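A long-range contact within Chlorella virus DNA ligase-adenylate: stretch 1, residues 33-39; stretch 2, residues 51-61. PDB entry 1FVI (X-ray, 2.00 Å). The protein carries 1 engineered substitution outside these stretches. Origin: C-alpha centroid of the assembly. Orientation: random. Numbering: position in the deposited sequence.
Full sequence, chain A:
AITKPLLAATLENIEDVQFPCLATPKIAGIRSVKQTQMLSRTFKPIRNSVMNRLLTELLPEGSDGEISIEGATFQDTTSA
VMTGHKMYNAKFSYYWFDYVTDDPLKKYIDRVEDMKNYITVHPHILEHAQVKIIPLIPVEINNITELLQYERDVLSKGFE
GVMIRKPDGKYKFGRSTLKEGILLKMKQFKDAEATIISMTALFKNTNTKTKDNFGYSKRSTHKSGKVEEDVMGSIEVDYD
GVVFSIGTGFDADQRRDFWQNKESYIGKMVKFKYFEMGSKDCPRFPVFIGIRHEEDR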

# COMPACT_ATOMS: atom_id res chain seq x y z
N VAL A 33 6.51 11.43 10.08
CA VAL A 33 6.52 12.77 9.57
C VAL A 33 7.86 13.41 9.84
O VAL A 33 8.47 13.22 10.90
CB VAL A 33 5.42 13.62 10.22
CG1 VAL A 33 5.50 15.06 9.72
CG2 VAL A 33 4.05 13.03 9.93
N LYS A 34 8.34 14.16 8.85
CA LYS A 34 9.59 14.89 8.95
C LYS A 34 9.34 16.28 9.53
O LYS A 34 8.76 17.16 8.88
CB LYS A 34 10.24 15.02 7.56
CG LYS A 34 11.36 16.02 7.48
CD LYS A 34 12.44 15.74 8.48
CE LYS A 34 13.45 16.87 8.47
NZ LYS A 34 14.08 17.08 7.13
N GLN A 35 9.74 16.45 10.77
CA GLN A 35 9.62 17.72 11.46
C GLN A 35 10.85 17.85 12.35
O GLN A 35 10.85 17.36 13.49
CB GLN A 35 8.33 17.77 12.27
CG GLN A 35 8.02 19.16 12.79
CD GLN A 35 6.54 19.45 12.77
OE1 GLN A 35 5.84 19.20 13.74
NE2 GLN A 35 6.06 19.97 11.66
N THR A 36 11.91 18.43 11.76
CA THR A 36 13.22 18.65 12.38
C THR A 36 13.97 17.32 12.29
O THR A 36 15.14 17.27 11.90
CB THR A 36 13.11 19.15 13.84
OG1 THR A 36 12.10 20.17 13.92
CG2 THR A 36 14.44 19.75 14.32
N GLN A 37 13.28 16.24 12.66
CA GLN A 37 13.78 14.87 12.59
C GLN A 37 12.55 13.98 12.31
O GLN A 37 11.42 14.48 12.28
CB GLN A 37 14.43 14.46 13.90
CG GLN A 37 13.51 14.45 15.09
CD GLN A 37 14.20 13.98 16.36
OE1 GLN A 37 13.80 14.36 17.47
NE2 GLN A 37 15.23 13.14 16.21
N MET A 38 12.76 12.68 12.10
CA MET A 38 11.63 11.78 11.85
C MET A 38 10.86 11.47 13.13
O MET A 38 11.43 11.06 14.14
CB MET A 38 12.06 10.49 11.16
CG MET A 38 12.68 10.71 9.79
SD MET A 38 11.82 11.89 8.69
CE MET A 38 10.44 10.94 8.09
N LEU A 39 9.56 11.75 13.08
CA LEU A 39 8.64 11.54 14.19
C LEU A 39 7.62 10.45 13.84
O LEU A 39 7.33 10.19 12.67
CB LEU A 39 7.88 12.85 14.47
CG LEU A 39 8.48 14.03 15.28
CD1 LEU A 39 9.98 14.12 15.17
CD2 LEU A 39 7.83 15.32 14.84
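Stretch 2, residues 51-61: MNRLLTELLPE

A helix and the short tail that follows it pack against a β-hairpin, with a small apolar patch at the middle and side chains around it reaching across to backbone groups of the other stretch.

Stretch 1 runs as a strand through Val33 and Lys34, turns over Gln35 to Gln37, and returns as a strand at Met38 and Leu39. Its two arms are tied by paired backbone hydrogen bonds: Val33 N to Leu39 O at 3.0 Å and Leu39 N to Val33 O at 2.8 Å, then Gln35 N to Gln37 O at 3.0 Å and Gln37 N to Gln35 O at 2.8 Å. Stretch 2 enters already helical and stays so to Leu58; Leu59 leaves helical angles, and the chain continues extended through Pro60 to Glu61.

The register runs opposite to the sequence of the hairpin. Asn52 CA lies 5.2 Å from Met38 CA, Thr56 CA 5.4 Å from Gln37 CA, and Glu61 CA 5.5 Å from Lys34 CA. The helical part thus lies beside the returning strand near Asn52, and the tail finishes beside the first.

The strands alternate in what they turn toward stretch 2. Lys34 and Met38 point their CA-to-CB bonds toward it, while Val33 and Leu39 point away. In the helix, Asn52, Leu55 and Thr56 make the contact; Leu59, just beyond it, continues the same spacing of three and four residues, and Glu61 adds the largest covered area of stretch 2. Arg53, Leu54 and Glu57 point away.

Met38 supplies the apolar center. With all three chi angles in m, it places CG 3.5 Å from Leu55 CB and CE 3.5 Å from Leu59 CD1, and its CG is 3.7 Å from Thr56 CG2. Thr56 CG2 also lies close to the turn, 3.3 Å from Gln37 CA, while Thr56 OG1 turns back within the helix to donate to Arg53 O at 2.7 Å.

The polar rule is side chain to backbone. Asn52 OD1 accepts from Met38 N at 2.8 Å. Lys34, buried, carries its NZ to the end of the helix, donating to Leu59 O at 2.8 Å and Thr56 O at 3.1 Å, two carbonyls near the point where the helix stops. Glu61 points its CA-to-CB bond away, yet its carboxylate comes back to the turn, where OE1 accepts from Thr36 N at 2.8 Å. Lys34 NZ and Glu61 OE1 stand 4.4 Å apart, too far for a salt bridge.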

# COMPACT_ATOMS: atom_id res chain seq x y z
N MET A 51 17.69 5.20 10.70
CA MET A 51 16.53 5.49 9.86
C MET A 51 16.20 6.96 9.99
O MET A 51 15.98 7.66 9.00
CB MET A 51 15.30 4.69 10.30
CG MET A 51 15.36 3.21 10.06
SD MET A 51 13.73 2.46 10.35
CE MET A 51 13.87 0.95 9.41
N ASN A 52 16.16 7.40 11.24
CA ASN A 52 15.85 8.78 11.57
C ASN A 52 16.80 9.72 10.84
O ASN A 52 16.36 10.53 10.02
CB ASN A 52 15.93 8.97 13.09
CG ASN A 52 15.22 10.24 13.56
OD1 ASN A 52 15.05 11.18 12.79
ND2 ASN A 52 14.77 10.24 14.81
N ARG A 53 18.10 9.52 11.03
CA ARG A 53 19.11 10.36 10.39
C ARG A 53 19.03 10.33 8.87
O ARG A 53 18.95 11.38 8.24
CB ARG A 53 20.50 9.96 10.88
CG ARG A 53 21.67 10.64 10.16
CD ARG A 53 22.24 9.76 9.04
NE ARG A 53 22.68 8.46 9.53
CZ ARG A 53 23.37 7.58 8.81
NH1 ARG A 53 23.71 7.86 7.55
NH2 ARG A 53 23.71 6.42 9.34
N LEU A 54 19.03 9.13 8.29
CA LEU A 54 18.95 8.96 6.84
C LEU A 54 17.75 9.69 6.23
O LEU A 54 17.91 10.50 5.30
CB LEU A 54 18.86 7.46 6.48
CG LEU A 54 20.07 6.54 6.66
CD1 LEU A 54 19.70 5.08 6.38
CD2 LEU A 54 21.19 6.97 5.75
N LEU A 55 16.56 9.40 6.73
CA LEU A 55 15.36 10.05 6.22
C LEU A 55 15.36 11.57 6.46
O LEU A 55 14.91 12.31 5.60
CB LEU A 55 14.09 9.43 6.82
CG LEU A 55 13.77 7.99 6.40
CD1 LEU A 55 12.61 7.46 7.23
CD2 LEU A 55 13.46 7.93 4.92
N THR A 56 15.88 12.03 7.61
CA THR A 56 15.91 13.48 7.87
C THR A 56 16.83 14.19 6.87
O THR A 56 16.56 15.32 6.47
CB THR A 56 16.35 13.83 9.32
OG1 THR A 56 17.69 13.40 9.54
CG2 THR A 56 15.44 13.19 10.33
N GLU A 57 17.90 13.51 6.46
CA GLU A 57 18.84 14.06 5.48
C GLU A 57 18.20 14.08 4.09
O GLU A 57 18.37 15.04 3.33
CB GLU A 57 20.14 13.23 5.44
CG GLU A 57 21.04 13.38 6.67
CD GLU A 57 22.20 12.36 6.75
OE1 GLU A 57 22.39 11.56 5.80
OE2 GLU A 57 22.91 12.37 7.77
N LEU A 58 17.42 13.04 3.79
CA LEU A 58 16.76 12.88 2.50
C LEU A 58 15.48 13.69 2.28
O LEU A 58 15.29 14.30 1.23
CB LEU A 58 16.44 11.40 2.26
CG LEU A 58 17.23 10.56 1.25
CD1 LEU A 58 18.70 10.88 1.27
CD2 LEU A 58 17.01 9.11 1.59
N LEU A 59 14.61 13.71 3.28
CA LEU A 59 13.33 14.38 3.12
C LEU A 59 13.26 15.85 3.51
O LEU A 59 13.94 16.28 4.45
CB LEU A 59 12.26 13.62 3.90
CG LEU A 59 11.96 12.16 3.56
CD1 LEU A 59 11.09 11.58 4.67
CD2 LEU A 59 11.26 12.06 2.21
N PRO A 60 12.45 16.63 2.78
CA PRO A 60 12.30 18.05 3.09
C PRO A 60 11.37 18.16 4.29
O PRO A 60 10.56 17.27 4.54
CB PRO A 60 11.64 18.61 1.83
CG PRO A 60 10.83 17.46 1.35
CD PRO A 60 11.80 16.32 1.49
N GLU A 61 11.56 19.23 5.06
CA GLU A 61 10.75 19.49 6.24
C GLU A 61 9.25 19.49 5.84
O GLU A 61 8.88 20.07 4.82
CB GLU A 61 11.17 20.86 6.80
CG GLU A 61 10.32 21.38 7.94
CD GLU A 61 10.54 20.67 9.26
OE1 GLU A 61 11.47 19.83 9.35
OE2 GLU A 61 9.79 20.97 10.21